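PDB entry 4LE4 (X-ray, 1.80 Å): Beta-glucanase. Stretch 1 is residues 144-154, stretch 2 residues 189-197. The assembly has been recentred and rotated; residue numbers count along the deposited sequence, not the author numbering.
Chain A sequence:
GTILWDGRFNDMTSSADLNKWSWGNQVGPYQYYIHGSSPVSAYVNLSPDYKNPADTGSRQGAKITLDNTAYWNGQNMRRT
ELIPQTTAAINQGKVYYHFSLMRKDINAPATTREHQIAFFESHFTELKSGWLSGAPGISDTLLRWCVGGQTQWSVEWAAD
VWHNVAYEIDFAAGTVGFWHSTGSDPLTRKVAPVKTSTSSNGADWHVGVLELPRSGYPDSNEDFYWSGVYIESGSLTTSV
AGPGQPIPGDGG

Stretch 1, residues 144-154: RWCVGGQTQWS
Stretch 2 189-197: RKVAPVKTS

The centre of the contact is apolar. Val191 and Val194, both with chi1 t, point CA-to-CB toward stretch 1 and meet Trp145 and Val147, which point back. Val191 CG1 lies 3.6 Å from Trp145 CZ3, near the plane of the indole at its edge; Val194 CG2 approaches Trp145 CH2 obliquely at 4.2 Å. Trp145 adopts chi1 t with chi2 60°; its NE1 is hydrogen-bonded elsewhere in the structure, while CZ3 and CH2 of the six-membered ring meet the valines. Val147 (chi1 t) places CG1 3.9 Å from Val194 CG1 and 3.5 Å from Thr196 CB.

The backbone arrangement is as follows. Stretch 1 is a hairpin: strands 144-147 and 150-154 are joined by a type I' turn from Val147 to Gln150, with Gly148 at phi/psi 61/27 and Gly149 at 88/-15. Its ladder comprises Trp145 N to Trp153 O (2.9 Å), Gln152 N to Trp145 O (2.9 Å), Val147 N to Gln150 O (3.0 Å) and Gln150 N to Val147 O (3.1 Å). Stretch 2 turns a corner at Val191 (-143/121), then runs extended, with Ala192, Pro193 and Lys195 pointing away. The N-to-C directions of strands 144-147 and 192-195 differ by 45°, with a closest approach of 9.1 Å. No hydrogen bond crosses between the stretches; the contact is van der Waals packing, mostly of side chains, and buries 394 Å² summed over both stretches.

Outward, Trp153 (chi1 t, chi2 93°) sets CB 3.8 Å from Val191 CG2, their CA atoms 7.3 Å apart, while its NE1 lies 4.0 Å from CD of the extended Lys190 (chi1 m, then t throughout), a van der Waals approach oblique to the ring. Gln152 (m, m, chi3 -46°) brings OE1 within 3.9 Å of Val194 CG2; its NE2 donates a weak 3.4 Å hydrogen bond to Gln150 O. At the turn, Gly148 CA sits 3.8 Å from Thr196 OG1 (chi1 t), and their CA atoms are 6.2 Å apart.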

ATOM      1  N   ARG A 144      10.071  -5.561  -3.567  1.00  9.09           N
ATOM      2  CA  ARG A 144       9.745  -6.988  -3.684  1.00 10.22           C
ATOM      3  C   ARG A 144       8.304  -7.282  -3.346  1.00  8.98           C
ATOM      4  O   ARG A 144       7.702  -6.612  -2.509  1.00 10.16           O
ATOM      5  CB  ARG A 144      10.550  -7.785  -2.663  1.00 12.47           C
ATOM      6  CG  ARG A 144      12.056  -7.582  -2.686  1.00 18.00           C
ATOM      7  CD  ARG A 144      12.588  -7.848  -1.281  1.00 19.33           C
ATOM      8  NE  ARG A 144      14.046  -7.776  -1.165  1.00 22.37           N
ATOM      9  CZ  ARG A 144      14.858  -8.827  -1.269  1.00 25.12           C
ATOM     10  NH1 ARG A 144      16.174  -8.669  -1.127  1.00 28.04           N
ATOM     11  NH2 ARG A 144      14.370 -10.038  -1.529  1.00 23.56           N
ATOM     12  N   TRP A 145       7.775  -8.322  -3.968  1.00  7.69           N
ATOM     13  CA  TRP A 145       6.444  -8.800  -3.628  1.00  8.22           C
ATOM     14  C   TRP A 145       6.731 -10.110  -2.889  1.00  8.40           C
ATOM     15  O   TRP A 145       7.406 -10.979  -3.428  1.00  8.71           O
ATOM     16  CB  TRP A 145       5.622  -9.094  -4.878  1.00  8.93           C
ATOM     17  CG  TRP A 145       4.314  -9.742  -4.531  1.00 10.96           C
ATOM     18  CD1 TRP A 145       3.310  -9.226  -3.744  1.00 12.18           C
ATOM     19  CD2 TRP A 145       3.867 -11.041  -4.957  1.00 10.85           C
ATOM     20  NE1 TRP A 145       2.273 -10.131  -3.665  1.00 10.43           N
ATOM     21  CE2 TRP A 145       2.587 -11.245  -4.397  1.00 11.58           C
ATOM     22  CE3 TRP A 145       4.431 -12.046  -5.753  1.00 12.33           C
ATOM     23  CZ2 TRP A 145       1.848 -12.428  -4.610  1.00 10.53           C
ATOM     24  CZ3 TRP A 145       3.703 -13.234  -5.966  1.00 11.26           C
ATOM     25  CH2 TRP A 145       2.426 -13.403  -5.395  1.00  9.65           C
ATOM     26  N   CYS A 146       6.217 -10.247  -1.677  1.00  9.53           N
ATOM     27  CA  CYS A 146       6.434 -11.430  -0.857  1.00 10.25           C
ATOM     28  C   CYS A 146       5.115 -12.148  -0.561  1.00 10.51           C
ATOM     29  O   CYS A 146       4.030 -11.522  -0.535  1.00  7.96           O
ATOM     30  CB  CYS A 146       7.048 -11.031   0.482  1.00 11.22           C
ATOM     31  SG  CYS A 146       8.621 -10.192   0.267  1.00 16.82           S
ATOM     32  N   VAL A 147       5.239 -13.458  -0.344  1.00  9.81           N
ATOM     33  CA  VAL A 147       4.112 -14.315   0.023  1.00  9.46           C
ATOM     34  C   VAL A 147       4.653 -15.162   1.169  1.00 11.78           C
ATOM     35  O   VAL A 147       5.657 -15.862   1.007  1.00 10.95           O
ATOM     36  CB  VAL A 147       3.657 -15.248  -1.138  1.00 11.34           C
ATOM     37  CG1 VAL A 147       2.523 -16.146  -0.651  1.00 11.85           C
ATOM     38  CG2 VAL A 147       3.214 -14.411  -2.327  1.00 13.53           C
ATOM     39  N   GLY A 148       4.024 -15.053   2.331  1.00 11.19           N
ATOM     40  CA  GLY A 148       4.504 -15.797   3.485  1.00 13.89           C
ATOM     41  C   GLY A 148       5.925 -15.408   3.848  1.00 13.98           C
ATOM     42  O   GLY A 148       6.690 -16.208   4.389  1.00 14.14           O
ATOM     43  N   GLY A 149       6.305 -14.178   3.522  1.00 13.55           N
ATOM     44  CA  GLY A 149       7.651 -13.720   3.834  1.00 13.70           C
ATOM     45  C   GLY A 149       8.728 -14.016   2.789  1.00 12.80           C
ATOM     46  O   GLY A 149       9.820 -13.434   2.827  1.00 14.10           O
ATOM     47  N   GLN A 150       8.431 -14.901   1.854  1.00 11.60           N
ATOM     48  CA  GLN A 150       9.370 -15.277   0.807  1.00 13.15           C
ATOM     49  C   GLN A 150       9.200 -14.421  -0.434  1.00 13.57           C
ATOM     50  O   GLN A 150       8.078 -14.221  -0.912  1.00 12.70           O
ATOM     51  CB  GLN A 150       9.173 -16.742   0.452  1.00 16.90           C
ATOM     52  CG  GLN A 150       9.488 -17.686   1.609  1.00 20.64           C
ATOM     53  CD  GLN A 150       9.144 -19.137   1.274  1.00 22.39           C
ATOM     54  OE1 GLN A 150       8.053 -19.422   0.819  1.00 23.82           O
ATOM     55  NE2 GLN A 150      10.077 -20.049   1.513  1.00 23.64           N
ATOM     56  N   THR A 151      10.303 -13.869  -0.933  1.00 12.98           N
ATOM     57  CA  THR A 151      10.229 -13.024  -2.142  1.00 12.54           C
ATOM     58  C   THR A 151       9.884 -13.851  -3.390  1.00 14.37           C
ATOM     59  O   THR A 151      10.544 -14.863  -3.713  1.00 12.63           O
ATOM     60  CB  THR A 151      11.558 -12.287  -2.381  1.00 13.28           C
ATOM     61  OG1 THR A 151      11.774 -11.372  -1.304  1.00 15.61           O
ATOM     62  CG2 THR A 151      11.557 -11.536  -3.727  1.00 13.22           C
ATOM     63  N   GLN A 152       8.857 -13.418  -4.109  1.00 10.52           N
ATOM     64  CA  GLN A 152       8.430 -14.122  -5.317  1.00 12.42           C
ATOM     65  C   GLN A 152       8.690 -13.311  -6.578  1.00 12.04           C
ATOM     66  O   GLN A 152       8.662 -13.846  -7.683  1.00 13.65           O
ATOM     67  CB  GLN A 152       6.941 -14.411  -5.257  1.00 12.95           C
ATOM     68  CG  GLN A 152       6.494 -15.147  -4.028  1.00 15.23           C
ATOM     69  CD  GLN A 152       6.981 -16.569  -4.015  1.00 19.59           C
ATOM     70  OE1 GLN A 152       6.883 -17.286  -5.010  1.00 18.88           O
ATOM     71  NE2 GLN A 152       7.515 -16.992  -2.873  1.00 25.42           N
ATOM     72  N   TRP A 153       8.929 -12.014  -6.409  1.00 10.66           N
ATOM     73  CA  TRP A 153       9.155 -11.136  -7.556  1.00 10.43           C
ATOM     74  C   TRP A 153       9.860  -9.891  -7.010  1.00  9.94           C
ATOM     75  O   TRP A 153       9.665  -9.539  -5.861  1.00  8.03           O
ATOM     76  CB  TRP A 153       7.781 -10.748  -8.136  1.00 11.84           C
ATOM     77  CG  TRP A 153       7.825  -9.693  -9.196  1.00 14.68           C
ATOM     78  CD1 TRP A 153       7.893  -9.878 -10.548  1.00 16.92           C
ATOM     79  CD2 TRP A 153       7.792  -8.282  -8.979  1.00 14.29           C
ATOM     80  NE1 TRP A 153       7.893  -8.654 -11.187  1.00 17.20           N
ATOM     81  CE2 TRP A 153       7.831  -7.662 -10.243  1.00 16.94           C
ATOM     82  CE3 TRP A 153       7.726  -7.483  -7.832  1.00 15.16           C
ATOM     83  CZ2 TRP A 153       7.803  -6.262 -10.399  1.00 18.07           C
ATOM     84  CZ3 TRP A 153       7.697  -6.079  -7.985  1.00 17.08           C
ATOM     85  CH2 TRP A 153       7.734  -5.494  -9.266  1.00 17.20           C
ATOM     86  N   SER A 154      10.703  -9.248  -7.811  1.00 10.38           N
ATOM     87  CA  SER A 154      11.333  -8.013  -7.340  1.00 10.71           C
ATOM     88  C   SER A 154      11.772  -7.156  -8.542  1.00 11.27           C
ATOM     89  O   SER A 154      11.842  -7.636  -9.678  1.00 12.29           O
ATOM     90  CB  SER A 154      12.531  -8.320  -6.415  1.00 10.39           C
ATOM     91  OG  SER A 154      13.533  -9.064  -7.088  1.00 11.09           O
ATOM     92  N   ARG A 189      -0.254 -10.184 -15.350  1.00 13.90           N
ATOM     93  CA  ARG A 189       0.048 -11.099 -14.257  1.00 16.23           C
ATOM     94  C   ARG A 189       1.501 -11.536 -14.355  1.00 16.85           C
ATOM     95  O   ARG A 189       1.924 -12.204 -15.318  1.00 18.55           O
ATOM     96  CB  ARG A 189      -0.853 -12.328 -14.282  1.00 18.61           C
ATOM     97  CG  ARG A 189      -0.398 -13.360 -13.279  1.00 24.01           C
ATOM     98  CD  ARG A 189      -0.998 -14.729 -13.556  1.00 28.12           C
ATOM     99  NE  ARG A 189      -2.334 -14.817 -12.996  1.00 31.49           N
ATOM    100  CZ  ARG A 189      -3.076 -15.923 -13.035  1.00 34.45           C
ATOM    101  NH1 ARG A 189      -2.589 -17.017 -13.621  1.00 33.14           N
ATOM    102  NH2 ARG A 189      -4.288 -15.940 -12.472  1.00 31.87           N
ATOM    103  N   LYS A 190       2.272 -11.160 -13.354  1.00 15.21           N
ATOM    104  CA  LYS A 190       3.680 -11.478 -13.365  1.00 13.39           C
ATOM    105  C   LYS A 190       4.089 -12.698 -12.538  1.00 15.11           C
ATOM    106  O   LYS A 190       5.194 -13.219 -12.719  1.00 14.79           O
ATOM    107  CB  LYS A 190       4.462 -10.237 -12.992  1.00 13.39           C
ATOM    108  CG  LYS A 190       4.268  -9.166 -14.103  1.00 13.07           C
ATOM    109  CD  LYS A 190       5.096  -7.903 -13.936  1.00 13.45           C
ATOM    110  CE  LYS A 190       4.718  -6.906 -15.066  1.00 15.59           C
ATOM    111  NZ  LYS A 190       5.505  -5.637 -15.027  1.00 11.48           N
ATOM    112  N   VAL A 191       3.212 -13.125 -11.635  1.00 13.31           N
ATOM    113  CA  VAL A 191       3.426 -14.345 -10.843  1.00 14.50           C
ATOM    114  C   VAL A 191       2.054 -15.035 -10.667  1.00 14.17           C
ATOM    115  O   VAL A 191       1.088 -14.433 -10.181  1.00 14.22           O
ATOM    116  CB  VAL A 191       4.024 -14.076  -9.434  1.00 14.16           C
ATOM    117  CG1 VAL A 191       4.288 -15.399  -8.727  1.00 14.29           C
ATOM    118  CG2 VAL A 191       5.314 -13.271  -9.549  1.00 12.99           C
ATOM    119  N   ALA A 192       1.961 -16.272 -11.142  1.00 15.90           N
ATOM    120  CA  ALA A 192       0.743 -17.074 -11.007  1.00 15.98           C
ATOM    121  C   ALA A 192       0.459 -17.263  -9.503  1.00 16.30           C
ATOM    122  O   ALA A 192       1.386 -17.272  -8.688  1.00 16.94           O
ATOM    123  CB  ALA A 192       0.952 -18.444 -11.681  1.00 18.03           C
ATOM    124  N   PRO A 193      -0.821 -17.451  -9.118  1.00 17.13           N
ATOM    125  CA  PRO A 193      -1.143 -17.622  -7.688  1.00 17.61           C
ATOM    126  C   PRO A 193      -0.262 -18.608  -6.932  1.00 19.01           C
ATOM    127  O   PRO A 193      -0.039 -19.742  -7.397  1.00 16.43           O
ATOM    128  CB  PRO A 193      -2.606 -18.041  -7.712  1.00 18.28           C
ATOM    129  CG  PRO A 193      -3.135 -17.296  -8.930  1.00 19.34           C
ATOM    130  CD  PRO A 193      -2.034 -17.552  -9.944  1.00 16.57           C
ATOM    131  N   VAL A 194       0.226 -18.144  -5.775  1.00 15.67           N
ATOM    132  CA  VAL A 194       1.106 -18.879  -4.873  1.00 15.67           C
ATOM    133  C   VAL A 194       0.326 -19.269  -3.609  1.00 15.67           C
ATOM    134  O   VAL A 194      -0.422 -18.455  -3.071  1.00 13.25           O
ATOM    135  CB  VAL A 194       2.300 -17.977  -4.438  1.00 16.60           C
ATOM    136  CG1 VAL A 194       3.185 -18.706  -3.458  1.00 19.21           C
ATOM    137  CG2 VAL A 194       3.075 -17.550  -5.642  1.00 17.92           C
ATOM    138  N   LYS A 195       0.516 -20.499  -3.129  1.00 16.94           N
ATOM    139  CA  LYS A 195      -0.189 -20.983  -1.932  1.00 18.58           C
ATOM    140  C   LYS A 195       0.384 -20.444  -0.627  1.00 17.49           C
ATOM    141  O   LYS A 195       1.594 -20.390  -0.464  1.00 18.37           O
ATOM    142  CB  LYS A 195      -0.128 -22.517  -1.838  1.00 21.33           C
ATOM    143  CG  LYS A 195      -0.921 -23.288  -2.861  1.00 25.55           C
ATOM    144  CD  LYS A 195      -1.219 -24.683  -2.304  1.00 29.13           C
ATOM    145  CE  LYS A 195      -1.735 -25.678  -3.359  1.00 33.76           C
ATOM    146  NZ  LYS A 195      -0.681 -26.079  -4.346  1.00 35.61           N
ATOM    147  N   THR A 196      -0.485 -20.052   0.302  1.00 17.13           N
ATOM    148  CA  THR A 196      -0.044 -19.570   1.603  1.00 17.58           C
ATOM    149  C   THR A 196      -1.273 -19.527   2.494  1.00 16.01           C
ATOM    150  O   THR A 196      -2.380 -19.677   2.006  1.00 16.31           O
ATOM    151  CB  THR A 196       0.598 -18.132   1.522  1.00 19.38           C
ATOM    152  OG1 THR A 196       1.392 -17.887   2.695  1.00 22.30           O
ATOM    153  CG2 THR A 196      -0.464 -17.061   1.437  1.00 17.20           C
ATOM    154  N   SER A 197      -1.083 -19.329   3.796  1.00 18.84           N
ATOM    155  CA  SER A 197      -2.216 -19.228   4.728  1.00 21.44           C
ATOM    156  C   SER A 197      -2.832 -17.854   4.561  1.00 22.56           C
ATOM    157  O   SER A 197      -2.256 -16.848   4.995  1.00 22.07           O
ATOM    158  CB  SER A 197      -1.772 -19.351   6.191  1.00 21.81           C
ATOM    159  OG  SER A 197      -1.397 -20.672   6.514  1.00 28.23           O
TER